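Local coordinates for anthranilate synthase component I (Streptococcus pneumoniae serotype 4, PDB 5KCK), which is a synthase component, a mixed helix and sheet protein that combines an N-terminal region with a larger C-terminal enzyme region, at residues E299-H303 and H339-V343; D208-L214 and R374-I379; T118-F124 and D246-Y250. All blocks are in the same frame, centred on the assembly; numbering follows the deposited sequence.

Contact 1: residues E299-H303 and H339-V343; sequences ETAEH and HLTSV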
# COMPACT_ATOMS: atom_id res chain seq x y z
N GLU A 299 -5.16 -25.96 -20.95
CA GLU A 299 -4.87 -24.63 -20.43
C GLU A 299 -3.39 -24.29 -20.58
O GLU A 299 -3.05 -23.15 -20.91
CB GLU A 299 -5.29 -24.52 -18.97
CG GLU A 299 -6.78 -24.68 -18.73
CD GLU A 299 -7.56 -23.39 -18.94
OE1 GLU A 299 -6.98 -22.41 -19.45
OE2 GLU A 299 -8.76 -23.36 -18.57
N THR A 300 -2.50 -25.25 -20.32
CA THR A 300 -1.08 -25.01 -20.54
C THR A 300 -0.79 -24.80 -22.03
O THR A 300 -0.02 -23.91 -22.39
CB THR A 300 -0.24 -26.15 -19.99
OG1 THR A 300 -0.62 -27.38 -20.63
CG2 THR A 300 -0.44 -26.28 -18.49
N ALA A 301 -1.40 -25.61 -22.89
CA ALA A 301 -1.24 -25.41 -24.33
C ALA A 301 -1.70 -24.02 -24.75
O ALA A 301 -1.04 -23.35 -25.55
CB ALA A 301 -2.01 -26.48 -25.11
N GLU A 302 -2.84 -23.56 -24.21
CA GLU A 302 -3.28 -22.19 -24.43
C GLU A 302 -2.17 -21.20 -24.08
O GLU A 302 -1.81 -20.34 -24.89
CB GLU A 302 -4.53 -21.90 -23.59
CG GLU A 302 -5.85 -22.20 -24.25
CD GLU A 302 -6.38 -21.03 -25.07
OE1 GLU A 302 -6.88 -21.27 -26.19
OE2 GLU A 302 -6.30 -19.88 -24.59
N HIS A 303 -1.62 -21.32 -22.87
CA HIS A 303 -0.60 -20.38 -22.43
C HIS A 303 0.65 -20.47 -23.30
O HIS A 303 1.17 -19.45 -23.76
CB HIS A 303 -0.25 -20.64 -20.97
CG HIS A 303 0.82 -19.73 -20.45
ND1 HIS A 303 0.55 -18.47 -19.96
CD2 HIS A 303 2.16 -19.88 -20.38
CE1 HIS A 303 1.68 -17.89 -19.60
NE2 HIS A 303 2.67 -18.73 -19.83
N HIS A 339 -4.72 -17.67 -13.65
CA HIS A 339 -4.04 -17.66 -14.94
C HIS A 339 -2.59 -18.12 -14.80
O HIS A 339 -1.97 -18.00 -13.74
CB HIS A 339 -4.05 -16.27 -15.59
CG HIS A 339 -5.35 -15.90 -16.24
ND1 HIS A 339 -6.17 -14.91 -15.75
CD2 HIS A 339 -5.96 -16.38 -17.34
CE1 HIS A 339 -7.24 -14.80 -16.52
NE2 HIS A 339 -7.14 -15.68 -17.50
N LEU A 340 -2.05 -18.63 -15.91
CA LEU A 340 -0.63 -18.92 -16.04
C LEU A 340 0.08 -17.72 -16.67
O LEU A 340 -0.41 -17.15 -17.64
CB LEU A 340 -0.41 -20.17 -16.89
CG LEU A 340 -1.03 -21.44 -16.30
CD1 LEU A 340 -1.23 -22.50 -17.38
CD2 LEU A 340 -0.15 -21.97 -15.17
N THR A 341 1.23 -17.35 -16.10
CA THR A 341 1.90 -16.11 -16.48
C THR A 341 3.34 -16.35 -16.94
O THR A 341 4.05 -17.23 -16.42
CB THR A 341 1.90 -15.10 -15.32
OG1 THR A 341 2.33 -13.83 -15.79
CG2 THR A 341 2.83 -15.54 -14.21
N SER A 342 3.78 -15.53 -17.89
CA SER A 342 5.14 -15.59 -18.42
C SER A 342 5.59 -14.19 -18.82
O SER A 342 4.78 -13.28 -19.00
CB SER A 342 5.25 -16.53 -19.62
OG SER A 342 4.90 -17.86 -19.28
N VAL A 343 6.91 -14.05 -18.99
CA VAL A 343 7.53 -12.80 -19.43
C VAL A 343 8.44 -13.10 -20.61
O VAL A 343 9.29 -14.00 -20.54
CB VAL A 343 8.31 -12.13 -18.28
CG1 VAL A 343 8.99 -10.85 -18.75
CG2 VAL A 343 7.38 -11.83 -17.10

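Contact 2: residues D208-L214 and R374-I379; sequences DMFQCVL and RAMRRI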
# COMPACT_ATOMS: atom_id res chain seq x y z
N ASP A 208 -10.32 -24.07 -40.96
CA ASP A 208 -10.15 -22.68 -41.35
C ASP A 208 -9.18 -21.94 -40.42
O ASP A 208 -8.48 -21.03 -40.87
CB ASP A 208 -11.51 -21.98 -41.37
CG ASP A 208 -11.42 -20.51 -41.74
OD1 ASP A 208 -11.19 -20.21 -42.94
OD2 ASP A 208 -11.61 -19.65 -40.84
N MSE A 209 -9.12 -22.34 -39.15
CA MSE A 209 -8.33 -21.66 -38.13
C MSE A 209 -8.40 -22.47 -36.85
O MSE A 209 -9.13 -23.46 -36.78
CB MSE A 209 -8.83 -20.23 -37.90
CG MSE A 209 -10.34 -20.14 -37.69
SE MSE A 209 -11.07 -18.35 -37.37
CE MSE A 209 -12.98 -18.79 -37.51
N PHE A 210 -7.66 -22.06 -35.82
CA PHE A 210 -7.62 -22.80 -34.57
C PHE A 210 -8.43 -22.15 -33.45
O PHE A 210 -8.96 -22.85 -32.59
CB PHE A 210 -6.17 -22.98 -34.11
CG PHE A 210 -6.03 -23.73 -32.81
CD1 PHE A 210 -6.08 -25.12 -32.79
CD2 PHE A 210 -5.83 -23.06 -31.61
CE1 PHE A 210 -5.96 -25.82 -31.60
CE2 PHE A 210 -5.71 -23.75 -30.42
CZ PHE A 210 -5.77 -25.13 -30.41
N GLN A 211 -8.54 -20.82 -33.43
CA GLN A 211 -9.22 -20.14 -32.34
C GLN A 211 -9.69 -18.79 -32.83
O GLN A 211 -9.04 -18.15 -33.66
CB GLN A 211 -8.31 -19.99 -31.12
CG GLN A 211 -8.91 -19.17 -29.99
CD GLN A 211 -8.36 -19.57 -28.64
OE1 GLN A 211 -9.03 -19.41 -27.61
NE2 GLN A 211 -7.15 -20.12 -28.63
N CYS A 212 -10.85 -18.36 -32.32
CA CYS A 212 -11.49 -17.14 -32.79
C CYS A 212 -12.23 -16.51 -31.61
O CYS A 212 -13.14 -17.12 -31.06
CB CYS A 212 -12.46 -17.45 -33.94
SG CYS A 212 -13.25 -16.01 -34.69
N VAL A 213 -11.84 -15.30 -31.23
CA VAL A 213 -12.45 -14.63 -30.09
C VAL A 213 -13.64 -13.83 -30.60
O VAL A 213 -13.47 -12.85 -31.33
CB VAL A 213 -11.45 -13.75 -29.34
CG1 VAL A 213 -12.11 -13.11 -28.14
CG2 VAL A 213 -10.23 -14.57 -28.90
N LEU A 214 -14.84 -14.26 -30.24
CA LEU A 214 -16.08 -13.55 -30.54
C LEU A 214 -16.57 -12.83 -29.29
O LEU A 214 -16.51 -13.38 -28.18
CB LEU A 214 -17.15 -14.51 -31.06
CG LEU A 214 -16.82 -15.25 -32.36
CD1 LEU A 214 -17.88 -16.30 -32.69
CD2 LEU A 214 -16.65 -14.27 -33.51
N ARG A 374 -6.49 -14.48 -40.28
CA ARG A 374 -7.72 -15.20 -40.64
C ARG A 374 -8.79 -15.03 -39.56
O ARG A 374 -9.97 -14.84 -39.87
CB ARG A 374 -7.40 -16.68 -40.87
CG ARG A 374 -8.62 -17.58 -41.06
CD ARG A 374 -9.30 -17.32 -42.40
NE ARG A 374 -8.35 -17.38 -43.51
CZ ARG A 374 -8.08 -18.47 -44.21
NH1 ARG A 374 -8.69 -19.62 -43.92
NH2 ARG A 374 -7.20 -18.43 -45.20
N ALA A 375 -8.39 -15.11 -38.29
CA ALA A 375 -9.36 -14.94 -37.21
C ALA A 375 -9.97 -13.54 -37.23
O ALA A 375 -11.16 -13.37 -36.96
CB ALA A 375 -8.70 -15.22 -35.86
N MSE A 376 -9.17 -12.53 -37.58
CA MSE A 376 -9.69 -11.18 -37.65
C MSE A 376 -10.65 -10.99 -38.82
O MSE A 376 -11.65 -10.28 -38.70
CB MSE A 376 -8.56 -10.17 -37.73
CG MSE A 376 -7.79 -10.01 -36.43
SE MSE A 376 -6.42 -8.61 -36.49
CE MSE A 376 -5.39 -9.26 -38.03
N ARG A 377 -10.37 -11.63 -39.96
CA ARG A 377 -11.33 -11.58 -41.06
C ARG A 377 -12.64 -12.26 -40.67
O ARG A 377 -13.73 -11.74 -40.96
CB ARG A 377 -10.73 -12.19 -42.32
CG ARG A 377 -9.53 -11.38 -42.88
CD ARG A 377 -9.09 -11.85 -44.27
NE ARG A 377 -10.21 -11.84 -45.22
CZ ARG A 377 -10.40 -10.92 -46.16
NH1 ARG A 377 -9.56 -9.91 -46.31
NH2 ARG A 377 -11.45 -11.01 -46.97
N ARG A 378 -12.56 -13.40 -39.98
CA ARG A 378 -13.77 -14.11 -39.57
C ARG A 378 -14.56 -13.32 -38.53
O ARG A 378 -15.79 -13.31 -38.56
CB ARG A 378 -13.42 -15.49 -39.04
CG ARG A 378 -12.75 -16.39 -40.09
CD ARG A 378 -13.58 -16.53 -41.37
NE ARG A 378 -13.08 -17.63 -42.19
CZ ARG A 378 -13.41 -17.83 -43.46
NH1 ARG A 378 -14.25 -17.01 -44.08
NH2 ARG A 378 -12.89 -18.86 -44.13
N ILE A 379 -13.86 -12.65 -37.61
CA ILE A 379 -14.54 -11.84 -36.59
C ILE A 379 -15.42 -10.79 -37.24
O ILE A 379 -16.55 -10.55 -36.80
CB ILE A 379 -13.51 -11.20 -35.63
CG1 ILE A 379 -12.95 -12.26 -34.69
CG2 ILE A 379 -14.14 -10.03 -34.85
CD1 ILE A 379 -11.69 -11.82 -33.96

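Contact 3: residues T118-F124 and D246-Y250; sequences TPDMHFF and DFGDY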
# COMPACT_ATOMS: atom_id res chain seq x y z
N THR A 118 -16.32 6.26 -31.46
CA THR A 118 -15.03 6.75 -31.02
C THR A 118 -14.07 6.83 -32.21
O THR A 118 -14.21 6.08 -33.18
CB THR A 118 -14.43 5.82 -29.96
OG1 THR A 118 -14.58 4.46 -30.37
CG2 THR A 118 -15.10 6.03 -28.61
N PRO A 119 -13.11 7.74 -32.17
CA PRO A 119 -12.06 7.74 -33.19
C PRO A 119 -11.22 6.47 -33.09
O PRO A 119 -11.19 5.79 -32.06
CB PRO A 119 -11.23 8.99 -32.88
CG PRO A 119 -11.61 9.38 -31.50
CD PRO A 119 -13.01 8.92 -31.28
N ASP A 120 -10.53 6.16 -34.18
CA ASP A 120 -9.69 4.97 -34.17
C ASP A 120 -8.43 5.16 -33.33
O ASP A 120 -7.87 4.17 -32.86
CB ASP A 120 -9.36 4.58 -35.60
CG ASP A 120 -10.61 4.21 -36.38
OD1 ASP A 120 -11.13 3.10 -36.15
OD2 ASP A 120 -11.09 5.03 -37.18
N MSE A 121 -8.02 6.40 -33.11
CA MSE A 121 -6.89 6.73 -32.26
C MSE A 121 -7.12 8.11 -31.68
O MSE A 121 -7.58 9.01 -32.38
CB MSE A 121 -5.57 6.69 -33.04
CG MSE A 121 -4.36 7.02 -32.22
SE MSE A 121 -2.72 7.09 -33.28
CE MSE A 121 -2.90 8.92 -33.96
N HIS A 122 -6.80 8.28 -30.40
CA HIS A 122 -6.96 9.56 -29.73
C HIS A 122 -5.93 9.66 -28.62
O HIS A 122 -5.95 8.88 -27.67
CB HIS A 122 -8.38 9.70 -29.17
CG HIS A 122 -8.84 11.12 -29.03
ND1 HIS A 122 -10.17 11.46 -28.89
CD2 HIS A 122 -8.15 12.28 -29.02
CE1 HIS A 122 -10.28 12.77 -28.80
NE2 HIS A 122 -9.07 13.30 -28.87
N PHE A 123 -5.02 10.63 -28.75
CA PHE A 123 -4.03 10.90 -27.72
C PHE A 123 -4.05 12.38 -27.37
O PHE A 123 -4.23 13.24 -28.24
CB PHE A 123 -2.61 10.51 -28.17
CG PHE A 123 -2.35 9.03 -28.14
CD1 PHE A 123 -1.96 8.41 -26.96
CD2 PHE A 123 -2.49 8.27 -29.29
CE1 PHE A 123 -1.72 7.04 -26.93
CE2 PHE A 123 -2.25 6.90 -29.27
CZ PHE A 123 -1.86 6.28 -28.09
N PHE A 124 -3.84 12.68 -26.10
CA PHE A 124 -3.47 14.02 -25.67
C PHE A 124 -1.97 14.03 -25.34
O PHE A 124 -1.43 13.05 -24.82
CB PHE A 124 -4.28 14.47 -24.45
CG PHE A 124 -5.73 14.75 -24.73
CD1 PHE A 124 -6.11 15.79 -25.56
CD2 PHE A 124 -6.72 14.01 -24.11
CE1 PHE A 124 -7.46 16.07 -25.80
CE2 PHE A 124 -8.07 14.28 -24.33
CZ PHE A 124 -8.43 15.31 -25.18
N ASP A 246 -10.74 11.40 -19.79
CA ASP A 246 -11.84 12.30 -20.14
C ASP A 246 -11.50 12.98 -21.46
O ASP A 246 -10.68 13.90 -21.51
CB ASP A 246 -12.09 13.34 -19.05
CG ASP A 246 -13.35 14.16 -19.32
OD1 ASP A 246 -13.97 13.97 -20.38
OD2 ASP A 246 -13.72 15.00 -18.46
N PHE A 247 -12.15 12.54 -22.54
CA PHE A 247 -11.96 13.16 -23.84
C PHE A 247 -12.98 14.25 -24.11
O PHE A 247 -13.03 14.77 -25.23
CB PHE A 247 -11.99 12.10 -24.94
CG PHE A 247 -10.80 11.17 -24.93
CD1 PHE A 247 -9.59 11.55 -25.50
CD2 PHE A 247 -10.88 9.91 -24.36
CE1 PHE A 247 -8.50 10.71 -25.49
CE2 PHE A 247 -9.78 9.05 -24.35
CZ PHE A 247 -8.59 9.46 -24.92
N GLY A 248 -13.79 14.62 -23.12
CA GLY A 248 -14.75 15.68 -23.32
C GLY A 248 -16.13 15.15 -23.65
O GLY A 248 -17.00 15.11 -22.78
N ASP A 249 -16.35 14.74 -24.90
CA ASP A 249 -17.64 14.19 -25.27
C ASP A 249 -17.71 12.68 -25.07
O ASP A 249 -18.76 12.08 -25.31
CB ASP A 249 -18.00 14.55 -26.72
CG ASP A 249 -16.95 14.10 -27.72
OD1 ASP A 249 -15.77 13.97 -27.33
OD2 ASP A 249 -17.31 13.89 -28.89
N TYR A 250 -16.62 12.04 -24.64
CA TYR A 250 -16.69 10.65 -24.21
C TYR A 250 -15.58 10.41 -23.19
O TYR A 250 -14.61 11.16 -23.10
CB TYR A 250 -16.59 9.67 -25.39
CG TYR A 250 -15.24 9.59 -26.07
CD1 TYR A 250 -14.86 10.53 -27.01
CD2 TYR A 250 -14.36 8.53 -25.80
CE1 TYR A 250 -13.62 10.45 -27.65
CE2 TYR A 250 -13.12 8.44 -26.44
CZ TYR A 250 -12.76 9.41 -27.36
OH TYR A 250 -11.54 9.35 -28.00

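Contact 1: residues E299-H303 and H339-V343
Helix 297-316 lies against the inner neighbour of an edge strand in the large antiparallel sheet, and H303 meets L340 and S342 where the two elements touch. The H303 side chain leaves the helix with CG anti to the backbone N (chi1 179°). This carries the ring out over the strand. L340 CB sits over one face of the imidazole, 3.9 Å from the centroid of the H303 ring, in a CH-pi contact offset toward the rim. S342 OG comes to the ring edge near its plane. H303 NE2 and S342 OG share a very short hydrogen bond of 2.5 Å. The bond is fairly straight at 162°, and either atom could be the donor. S342 OG is also bonded to the backbone N of M329. This buried hydroxyl therefore has partners on both the helix and the neighbouring strand. H303 ND1 comes to 2.8 Å from L340 O, but the angle is too poor for a hydrogen bond.

The motif is a helix packed on a sheet. The short axes run in roughly the same direction, 31° apart, with a closest approach of 9.1 Å. Strand 338-347 is flanked by edge strand 324-333 and by strand 267-270, so the helix covers one face near the end of the sheet.

One turn before H303, the packing is apolar. L340 CD1 lies 4.0 Å from T300 CG2, and the two side chains cross at a slant. L340 CD1 is also 4.0 Å from E299 O. That carbonyl accepts the helical bond from H303 N. L293 and L294 of helix 285-294 also pack on L340. M329 touches both T300 and H303.

Contact 2: residues D208-L214 and R374-I379
D208 and R378 come from opposite directions, while R374 reaches the same carboxylate at a slant. Both arginines form salt bridges with D208. R378 presents one edge of its guanidinium, using NE and NH2. R378 NE gives a hydrogen bond to D208 OD2 at 2.8 Å. R378 NH2 reaches D208 OD1 at 2.5 Å, a very short bond. The carboxylate is twisted 46° from the guanidinium plane, so the pair is two-pronged but not coplanar. R378 NE keeps D208 OD2 close to its own plane, yet meets that oxygen from above the carboxylate plane.

R374 adds a third bond. Its chain bends at chi2 and chi3, which brings R374 NH1 to 2.7 Å from D208 OD1, well above the carboxylate plane. OD1 thus takes two arginine donors and OD2 takes one. The two positive charges would probably stabilise D208 in its ionised form. R378 NH1 has a further salt bridge to E381.

Below the charges lies an apolar layer. The selenomethionine M209 runs extended beyond CG and crosses the R378 stem, with M209 CE 3.5 Å from R378 CG. M209 SE lies 3.8 Å from A375 CA. One helical turn on, C212 SG is 3.8 Å from I379 CG1. SG stands anti to the backbone N (chi1 -176°), and this turns the sulfur to the helix. I379 CD1 packs on V213 O at 3.3 Å.

L203 of helix 190-205 touches D208, M209 and R378. F210 and Q211 form a classic beta bulge opposite A370. The whole is a salt-bridge network at the entry to strand 211-221, above a helix-on-strand packing whose axes differ by 38°.

Contact 3: residues T118-F124 and D246-Y250
H122 and Y250 meet because their first torsions turn the two side chains toward each other. H122 CG is roughly anti to the backbone N (chi1 -154°). Y250 CG lies between its backbone N and carbonyl carbon (chi1 70°). The Y250 hydroxyl then reaches the edge of the imidazole, and H122 ND1 and Y250 OH share a hydrogen bond of 2.7 Å. Either could be the donor. H122 NE2 is bonded to E51, so both ring nitrogens have partners and the ring's rotation is fixed.

F247 covers a face of the same imidazole. The H122 and F247 rings form an offset stack with centroids 4.4 Å apart and planes at 29°. F247 CD1 lies over the middle of the H122 ring, 3.4 Å above its plane. F124 CE2 is 3.3 Å from the same F247 CD1. The F124 and F247 rings are near parallel but slid apart, so they barely overlap. The four rings make an aromatic cluster. H25 of the second subunit also meets the F124 ring.

Y250 is packed from two faces. T118 CG2 makes a CH-pi contact over one face, 4.1 Å from the centroid of the Y250 ring. F247 CB sits over the opposite face, toward the rim. P119 CG approaches the hydroxyl, 3.5 Å from Y250 OH. D246 OD1 accepts from G248 N at 2.8 Å, an Asx turn that shapes the loop at F247.

This loop joins strands 242-246 and 250-254. F96 of strand 92-97 touches H122 and Y250. Strand 121-126 lies in the large sheet between strands 50-55 and 92-97.

From the N terminus, the first segment to appear is 118-124. It pairs with 246-250 to close contact 3, tying the N-terminal family region to the larger one. Segment 208-214 lies within that span but pairs later, with 374-379, so contacts 2 and 3 cross. Contact 2 joins strand 211-221 to helix 372-382. Contact 1 opens after contact 3 has closed and joins helix 297-316 to strand 338-347. Both its segments fall between those of contact 2, so the smaller loop sits within the larger. Contacts 1 and 3 reach the same large sheet, on opposite sides of the chain's centre. Contacts 1 and 2 touch directly: E302 OE1 and Q211 NE2 are 2.7 Å apart, a probable hydrogen bond.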